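Local coordinates for periplasmic protein TorT (Vibrio parahaemolyticus, PDB 3O1I), which probably binds a ligand or signal linked to trimethylamine N-oxide respiration in the periplasm and relays it to a partner sensor kinase, at residues 16-21 and 228-233; 206-211 and 221-226; 276-279 and 283-286. One frame throughout, in Å; residues are numbered along the deposited sequence.

In the fold
From the N terminus the chain builds a five-stranded parallel sheet that begins with strand 7-12, then a second, four-stranded one that ends with strand 222-225: the two-lobed fold of periplasmic binding proteins. Contact 1 closes the longest loop, bringing helix 18-32, next to the first sheet, against helix 230-236, which follows the second, and so spans the two lobes. Contact 2 is nested inside that loop, holding helix 202-214 against strand 222-225; it touches contact 1 through Glu206 and Ser225. Contact 3 comes later in series, a short closure between strand 278-280 and the loop before helix 287-291, and meets contact 1 where Leu285 packs on Tyr233.

Contact 1: 16-21 and 228-233; sequences KDSYWL and LSHGVY
Ser18 and His230 meet across the two lobes of a periplasmic binding protein fold, where the beginning of helix 18-32 approaches the first turn of helix 230-236. The bond that joins them runs from His230 N to Ser18 OG, 3.3 Å long with an N-H...O angle of 155°. Ser18 can reach because its OG lies between its own backbone N and carbonyl carbon (chi1 70°), on a side chain directed at the other segment. A small hydroxyl suits a close approach to a helix start, whose first backbone N-H groups lack acceptors from within their own helix. The His230 side chain, with CG opposite the carbonyl carbon (chi1 -61°), directs its ring toward helix 18-32, where NE2 makes a weak hydrogen bond with Ser22 OG. Another protein chain of the assembly also packs on Ser18 with a polar side chain. Ser229 in turn is the N-cap of helix 230-236 and satisfies a second first-turn N-H: Val232 N donates to Ser229 OG at 3.3 Å.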
loop_
_atom_site.group_PDB
_atom_site.type_symbol
_atom_site.label_atom_id
_atom_site.label_comp_id
_atom_site.label_asym_id
_atom_site.label_seq_id
_atom_site.Cartn_x
_atom_site.Cartn_y
_atom_site.Cartn_z
ATOM N N LYS D 16 -18.142 4.900 -8.838
ATOM C CA LYS D 16 -16.980 4.371 -9.550
ATOM C C LYS D 16 -17.279 3.975 -11.007
ATOM O O LYS D 16 -16.461 4.222 -11.893
ATOM C CB LYS D 16 -16.416 3.176 -8.776
ATOM C CG LYS D 16 -15.974 3.537 -7.368
ATOM C CD LYS D 16 -15.403 2.355 -6.587
ATOM C CE LYS D 16 -16.475 1.339 -6.224
ATOM N NZ LYS D 16 -15.962 0.301 -5.286
ATOM N N ASP D 17 -18.441 3.351 -11.235
ATOM C CA ASP D 17 -18.907 2.940 -12.569
ATOM C C ASP D 17 -19.068 4.175 -13.416
ATOM O O ASP D 17 -19.084 5.288 -12.899
ATOM C CB ASP D 17 -20.320 2.337 -12.524
ATOM C CG ASP D 17 -20.356 0.936 -11.993
ATOM O OD1 ASP D 17 -19.437 0.158 -12.327
ATOM O OD2 ASP D 17 -21.318 0.601 -11.262
ATOM N N SER D 18 -19.209 3.984 -14.721
ATOM C CA SER D 18 -19.486 5.121 -15.590
ATOM C C SER D 18 -21.018 5.082 -15.495
ATOM O O SER D 18 -21.703 6.074 -15.715
ATOM C CB SER D 18 -19.017 4.870 -17.033
ATOM O OG SER D 18 -19.815 3.898 -17.693
ATOM N N TYR D 19 -21.528 3.911 -15.123
ATOM C CA TYR D 19 -22.955 3.709 -14.961
ATOM C C TYR D 19 -23.493 4.757 -13.997
ATOM O O TYR D 19 -24.427 5.489 -14.337
ATOM C CB TYR D 19 -23.216 2.308 -14.417
ATOM C CG TYR D 19 -24.672 1.900 -14.298
ATOM C CD1 TYR D 19 -25.692 2.667 -14.858
ATOM C CD2 TYR D 19 -25.023 0.701 -13.668
ATOM C CE1 TYR D 19 -27.040 2.243 -14.802
ATOM C CE2 TYR D 19 -26.358 0.270 -13.604
ATOM C CZ TYR D 19 -27.364 1.047 -14.177
ATOM O OH TYR D 19 -28.685 0.627 -14.132
ATOM N N TRP D 20 -22.901 4.841 -12.805
ATOM C CA TRP D 20 -23.349 5.819 -11.826
ATOM C C TRP D 20 -22.736 7.176 -12.068
ATOM O O TRP D 20 -23.290 8.185 -11.644
ATOM C CB TRP D 20 -23.043 5.371 -10.403
ATOM C CG TRP D 20 -23.936 4.271 -9.930
ATOM C CD1 TRP D 20 -23.701 2.930 -10.011
ATOM C CD2 TRP D 20 -25.201 4.418 -9.276
ATOM N NE1 TRP D 20 -24.739 2.224 -9.439
ATOM C CE2 TRP D 20 -25.674 3.114 -8.980
ATOM C CE3 TRP D 20 -25.981 5.525 -8.903
ATOM C CZ2 TRP D 20 -26.894 2.883 -8.328
ATOM C CZ3 TRP D 20 -27.195 5.296 -8.251
ATOM C CH2 TRP D 20 -27.638 3.977 -7.970
ATOM N N LEU D 21 -21.591 7.218 -12.738
ATOM C CA LEU D 21 -20.988 8.514 -13.025
ATOM C C LEU D 21 -21.966 9.218 -13.950
ATOM O O LEU D 21 -21.959 10.444 -14.059
ATOM C CB LEU D 21 -19.634 8.358 -13.720
ATOM C CG LEU D 21 -19.183 9.574 -14.542
ATOM C CD1 LEU D 21 -19.072 10.822 -13.670
ATOM C CD2 LEU D 21 -17.857 9.264 -15.200
ATOM N N LEU D 228 -24.604 -0.700 -21.090
ATOM C CA LEU D 228 -23.651 0.231 -21.684
ATOM C C LEU D 228 -22.779 0.989 -20.703
ATOM O O LEU D 228 -23.143 1.174 -19.543
ATOM C CB LEU D 228 -24.394 1.251 -22.559
ATOM C CG LEU D 228 -23.498 2.288 -23.245
ATOM C CD1 LEU D 228 -22.816 1.662 -24.448
ATOM C CD2 LEU D 228 -24.311 3.472 -23.667
ATOM N N SER D 229 -21.629 1.442 -21.195
ATOM C CA SER D 229 -20.669 2.206 -20.406
ATOM C C SER D 229 -19.810 2.999 -21.375
ATOM O O SER D 229 -19.750 2.675 -22.549
ATOM C CB SER D 229 -19.792 1.265 -19.567
ATOM O OG SER D 229 -19.010 0.388 -20.363
ATOM N N HIS D 230 -19.146 4.039 -20.900
ATOM C CA HIS D 230 -18.322 4.849 -21.786
ATOM C C HIS D 230 -17.294 4.028 -22.547
ATOM O O HIS D 230 -16.770 4.468 -23.568
ATOM C CB HIS D 230 -17.599 5.945 -21.003
ATOM C CG HIS D 230 -18.516 6.899 -20.306
ATOM N ND1 HIS D 230 -18.439 8.266 -20.478
ATOM C CD2 HIS D 230 -19.517 6.688 -19.418
ATOM C CE1 HIS D 230 -19.353 8.856 -19.727
ATOM N NE2 HIS D 230 -20.020 7.922 -19.072
ATOM N N GLY D 231 -16.998 2.835 -22.050
ATOM C CA GLY D 231 -16.013 2.005 -22.717
ATOM C C GLY D 231 -16.663 1.156 -23.777
ATOM O O GLY D 231 -16.173 1.074 -24.905
ATOM N N VAL D 232 -17.769 0.517 -23.403
ATOM C CA VAL D 232 -18.523 -0.323 -24.331
ATOM C C VAL D 232 -19.055 0.544 -25.478
ATOM O O VAL D 232 -19.239 0.064 -26.589
ATOM C CB VAL D 232 -19.689 -1.041 -23.621
ATOM C CG1 VAL D 232 -20.552 -1.783 -24.628
ATOM C CG2 VAL D 232 -19.129 -2.021 -22.597
ATOM N N TYR D 233 -19.288 1.825 -25.200
ATOM C CA TYR D 233 -19.757 2.755 -26.219
ATOM C C TYR D 233 -18.641 2.977 -27.234
ATOM O O TYR D 233 -18.837 2.724 -28.420
ATOM C CB TYR D 233 -20.160 4.097 -25.605
ATOM C CG TYR D 233 -20.428 5.173 -26.637
ATOM C CD1 TYR D 233 -21.585 5.153 -27.433
ATOM C CD2 TYR D 233 -19.508 6.205 -26.837
ATOM C CE1 TYR D 233 -21.815 6.142 -28.403
ATOM C CE2 TYR D 233 -19.723 7.190 -27.794
ATOM C CZ TYR D 233 -20.872 7.158 -28.573
ATOM O OH TYR D 233 -21.051 8.159 -29.503
#

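Contact 2: 206-211 and 221-226; sequences EAAISE and IGLVSV
Leu223 puts its two methyl groups against Ala208 and Ile209, packing helix 202-214 on strand 222-225 within a beta-alpha-beta unit of the second parallel sheet. The tight part is small and wholly apolar. Ala208 CB points at the strand and faces both methyls of the leucine, nearly equidistant at 3.7 Å from Leu223 CD2 and 3.8 Å from Leu223 CD1. Alanine fits this spot because its single methyl lets the helix lie close, with Ala208 CA and Leu223 CA 7.5 Å apart. Beside it, Ile209 CG1 touches Leu223 CD1 at 3.7 Å, the two side chains crossing at a slant. The leucine chain reaches the helix because CG stands opposite its carbonyl carbon (chi1 -49°), and Leu223 also touches Ile205 and Leu212 of the same helix and Ile198 of strand 197-200.

Away from the leucine the character changes. Glu206 turns its side chain away from the strand and is partly exposed, touching Ser229. Ser210 OG hydrogen-bonds to the backbone of another protein chain, whose acidic side chain also packs on Ile209. Glu211, although buried, packs on helix 179-192 and is paired there with Arg183 in a salt bridge and with Gln187 by a hydrogen bond. The strand meanwhile is held edgewise by backbone bonds of Gly222 and Val224 to Ile198 of strand 197-200. No hydrogen bond links helix to strand here, which implies that their mutual position rests on the fit of methyl groups and the exclusion of water, while the polar side chains of the helix find their partners away from this interface.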
loop_
_atom_site.group_PDB
_atom_site.type_symbol
_atom_site.label_atom_id
_atom_site.label_comp_id
_atom_site.label_asym_id
_atom_site.label_seq_id
_atom_site.Cartn_x
_atom_site.Cartn_y
_atom_site.Cartn_z
ATOM N N GLU D 206 -15.282 -4.660 -21.868
ATOM C CA GLU D 206 -14.174 -3.707 -21.986
ATOM C C GLU D 206 -12.807 -4.419 -22.003
ATOM O O GLU D 206 -11.932 -4.101 -22.821
ATOM C CB GLU D 206 -14.204 -2.703 -20.841
ATOM C CG GLU D 206 -15.287 -1.665 -20.950
ATOM C CD GLU D 206 -15.369 -0.807 -19.707
ATOM O OE1 GLU D 206 -15.479 -1.385 -18.605
ATOM O OE2 GLU D 206 -15.326 0.435 -19.821
ATOM N N ALA D 207 -12.644 -5.379 -21.088
ATOM C CA ALA D 207 -11.426 -6.179 -20.958
ATOM C C ALA D 207 -11.236 -7.005 -22.227
ATOM O O ALA D 207 -10.127 -7.070 -22.767
ATOM C CB ALA D 207 -11.525 -7.109 -19.734
ATOM N N ALA D 208 -12.313 -7.640 -22.695
ATOM C CA ALA D 208 -12.248 -8.445 -23.910
ATOM C C ALA D 208 -11.719 -7.613 -25.085
ATOM O O ALA D 208 -10.957 -8.110 -25.915
ATOM C CB ALA D 208 -13.616 -9.013 -24.235
ATOM N N ILE D 209 -12.112 -6.345 -25.150
ATOM C CA ILE D 209 -11.640 -5.490 -26.226
ATOM C C ILE D 209 -10.118 -5.439 -26.242
ATOM O O ILE D 209 -9.506 -5.570 -27.297
ATOM C CB ILE D 209 -12.182 -4.054 -26.103
ATOM C CG1 ILE D 209 -13.710 -4.078 -26.203
ATOM C CG2 ILE D 209 -11.572 -3.165 -27.193
ATOM C CD1 ILE D 209 -14.358 -2.758 -25.885
ATOM N N SER D 210 -9.489 -5.263 -25.089
ATOM C CA SER D 210 -8.031 -5.210 -25.081
ATOM C C SER D 210 -7.407 -6.584 -25.198
ATOM O O SER D 210 -6.335 -6.743 -25.784
ATOM C CB SER D 210 -7.525 -4.531 -23.820
ATOM O OG SER D 210 -7.691 -3.134 -23.924
ATOM N N GLU D 211 -8.089 -7.580 -24.645
ATOM C CA GLU D 211 -7.579 -8.934 -24.678
ATOM C C GLU D 211 -7.632 -9.560 -26.050
ATOM O O GLU D 211 -6.742 -10.313 -26.407
ATOM C CB GLU D 211 -8.308 -9.802 -23.647
ATOM C CG GLU D 211 -7.957 -9.434 -22.196
ATOM C CD GLU D 211 -6.453 -9.476 -21.926
ATOM O OE1 GLU D 211 -5.878 -10.577 -21.987
ATOM O OE2 GLU D 211 -5.841 -8.417 -21.659
ATOM N N ILE D 221 -13.747 -13.268 -32.302
ATOM C CA ILE D 221 -14.735 -13.392 -31.237
ATOM C C ILE D 221 -15.559 -12.105 -31.188
ATOM O O ILE D 221 -15.005 -11.011 -31.099
ATOM C CB ILE D 221 -14.054 -13.634 -29.874
ATOM C CG1 ILE D 221 -13.369 -14.998 -29.882
ATOM C CG2 ILE D 221 -15.073 -13.580 -28.753
ATOM C CD1 ILE D 221 -12.631 -15.309 -28.617
ATOM N N GLY D 222 -16.880 -12.241 -31.271
ATOM C CA GLY D 222 -17.753 -11.079 -31.240
ATOM C C GLY D 222 -18.186 -10.717 -29.833
ATOM O O GLY D 222 -18.629 -11.586 -29.078
ATOM N N LEU D 223 -18.071 -9.431 -29.489
ATOM C CA LEU D 223 -18.425 -8.931 -28.159
ATOM C C LEU D 223 -19.831 -8.326 -28.051
ATOM O O LEU D 223 -20.193 -7.412 -28.793
ATOM C CB LEU D 223 -17.388 -7.902 -27.713
ATOM C CG LEU D 223 -15.943 -8.378 -27.893
ATOM C CD1 LEU D 223 -14.981 -7.320 -27.367
ATOM C CD2 LEU D 223 -15.752 -9.721 -27.183
ATOM N N VAL D 224 -20.608 -8.846 -27.105
ATOM C CA VAL D 224 -21.970 -8.394 -26.861
ATOM C C VAL D 224 -22.133 -8.045 -25.383
ATOM O O VAL D 224 -22.058 -8.927 -24.523
ATOM C CB VAL D 224 -22.979 -9.503 -27.248
ATOM C CG1 VAL D 224 -24.384 -9.137 -26.798
ATOM C CG2 VAL D 224 -22.952 -9.716 -28.749
ATOM N N SER D 225 -22.359 -6.760 -25.106
ATOM C CA SER D 225 -22.542 -6.237 -23.746
ATOM C C SER D 225 -23.951 -6.490 -23.208
ATOM O O SER D 225 -24.887 -6.656 -23.986
ATOM C CB SER D 225 -22.287 -4.728 -23.754
ATOM O OG SER D 225 -21.386 -4.335 -22.732
ATOM N N VAL D 226 -24.108 -6.509 -21.886
ATOM C CA VAL D 226 -25.428 -6.708 -21.294
ATOM C C VAL D 226 -25.949 -5.355 -20.798
ATOM O O VAL D 226 -27.066 -5.254 -20.278
ATOM C CB VAL D 226 -25.385 -7.716 -20.144
ATOM C CG1 VAL D 226 -26.787 -8.006 -19.630
ATOM C CG2 VAL D 226 -24.761 -9.002 -20.630
#

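Contact 3: 276-279 and 283-286; sequences IIKP and KTLH
Lys278 and Pro279 run extended past residues 284-286, which bend through an inverse gamma turn centred on Leu285, with Pro279 CA 7.8 Å from Thr284 CA and a weak bond of 3.1 Å from His286 N to Thr284 O. Lys278 reaches across to them, its CG anti to the backbone N (chi1 -176°) and its chain bent at chi2 and chi4. Those bends curl the ammonium back, where NZ donates to Pro279 O at 2.7 Å and to Thr284 O at 3.2 Å. The second bond meets the carbonyl nearly head-on, at a C=O...N angle of 160°; the first is tilted from its carbonyl plane. A long, flexible lysine suits a place where two backbone carbonyls can share one cation.

The weakly bonded strand 278-280 pairs with strand 244-246 in a two-stranded antiparallel sheet, with a backbone hydrogen bond between Lys278 and Thr246, and the turn leads into helix 287-291 with His286 as its N-cap residue. The His286 ring crosses the lysine chain at about a right angle, with Lys278 CE at the ring edge and Thr284 O above one face, offset toward the rim. Thr284 CG2 packs 3.7 Å from Pro279 O, while Thr284 OG1 hydrogen-bonds with Thr281 OG1.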
loop_
_atom_site.group_PDB
_atom_site.type_symbol
_atom_site.label_atom_id
_atom_site.label_comp_id
_atom_site.label_asym_id
_atom_site.label_seq_id
_atom_site.Cartn_x
_atom_site.Cartn_y
_atom_site.Cartn_z
ATOM N N ILE D 276 -37.224 3.447 -21.386
ATOM C CA ILE D 276 -37.337 2.347 -22.325
ATOM C C ILE D 276 -35.972 1.985 -22.880
ATOM O O ILE D 276 -35.252 2.838 -23.407
ATOM C CB ILE D 276 -38.304 2.701 -23.491
ATOM C CG1 ILE D 276 -38.308 1.570 -24.528
ATOM C CG2 ILE D 276 -37.912 4.048 -24.097
ATOM C CD1 ILE D 276 -39.329 1.734 -25.640
ATOM N N ILE D 277 -35.632 0.706 -22.751
ATOM C CA ILE D 277 -34.354 0.175 -23.215
ATOM C C ILE D 277 -34.218 0.278 -24.734
ATOM O O ILE D 277 -35.094 -0.165 -25.473
ATOM C CB ILE D 277 -34.211 -1.294 -22.766
ATOM C CG1 ILE D 277 -34.180 -1.353 -21.238
ATOM C CG2 ILE D 277 -32.963 -1.915 -23.365
ATOM C CD1 ILE D 277 -34.702 -2.645 -20.678
ATOM N N LYS D 278 -33.118 0.865 -25.195
ATOM C CA LYS D 278 -32.887 1.036 -26.622
ATOM C C LYS D 278 -31.700 0.213 -27.156
ATOM O O LYS D 278 -30.600 0.268 -26.606
ATOM C CB LYS D 278 -32.655 2.516 -26.937
ATOM C CG LYS D 278 -32.495 2.794 -28.419
ATOM C CD LYS D 278 -31.477 3.885 -28.685
ATOM C CE LYS D 278 -31.285 4.122 -30.189
ATOM N NZ LYS D 278 -30.720 2.952 -30.937
ATOM N N PRO D 279 -31.912 -0.562 -28.240
ATOM C CA PRO D 279 -30.881 -1.398 -28.872
ATOM C C PRO D 279 -29.829 -0.534 -29.551
ATOM O O PRO D 279 -30.180 0.398 -30.273
ATOM C CB PRO D 279 -31.669 -2.205 -29.899
ATOM C CG PRO D 279 -33.042 -2.254 -29.332
ATOM C CD PRO D 279 -33.230 -0.855 -28.824
ATOM N N LYS D 283 -23.491 1.381 -35.781
ATOM C CA LYS D 283 -23.980 2.497 -36.581
ATOM C C LYS D 283 -25.315 3.007 -36.030
ATOM O O LYS D 283 -25.709 4.141 -36.293
ATOM C CB LYS D 283 -24.146 2.065 -38.043
ATOM C CG LYS D 283 -22.852 1.660 -38.742
ATOM C CD LYS D 283 -23.144 1.192 -40.162
ATOM C CE LYS D 283 -21.872 0.901 -40.938
ATOM N NZ LYS D 283 -22.141 0.527 -42.361
ATOM N N THR D 284 -25.994 2.158 -35.260
ATOM C CA THR D 284 -27.285 2.479 -34.646
ATOM C C THR D 284 -27.123 3.412 -33.437
ATOM O O THR D 284 -27.947 3.405 -32.518
ATOM C CB THR D 284 -27.989 1.197 -34.156
ATOM O OG1 THR D 284 -28.076 0.259 -35.231
ATOM C CG2 THR D 284 -29.387 1.500 -33.674
ATOM N N LEU D 285 -26.077 4.231 -33.448
ATOM C CA LEU D 285 -25.817 5.127 -32.326
ATOM C C LEU D 285 -26.494 6.484 -32.391
ATOM O O LEU D 285 -25.826 7.505 -32.531
ATOM C CB LEU D 285 -24.306 5.324 -32.160
ATOM C CG LEU D 285 -23.481 4.040 -31.991
ATOM C CD1 LEU D 285 -22.037 4.403 -31.736
ATOM C CD2 LEU D 285 -24.035 3.199 -30.843
ATOM N N HIS D 286 -27.819 6.488 -32.260
ATOM C CA HIS D 286 -28.606 7.725 -32.300
ATOM C C HIS D 286 -28.195 8.673 -31.169
ATOM O O HIS D 286 -28.347 8.341 -29.992
ATOM C CB HIS D 286 -30.106 7.408 -32.170
ATOM C CG HIS D 286 -30.636 6.500 -33.237
ATOM N ND1 HIS D 286 -30.472 6.754 -34.583
ATOM C CD2 HIS D 286 -31.348 5.351 -33.156
ATOM C CE1 HIS D 286 -31.062 5.802 -35.283
ATOM N NE2 HIS D 286 -31.601 4.938 -34.442
#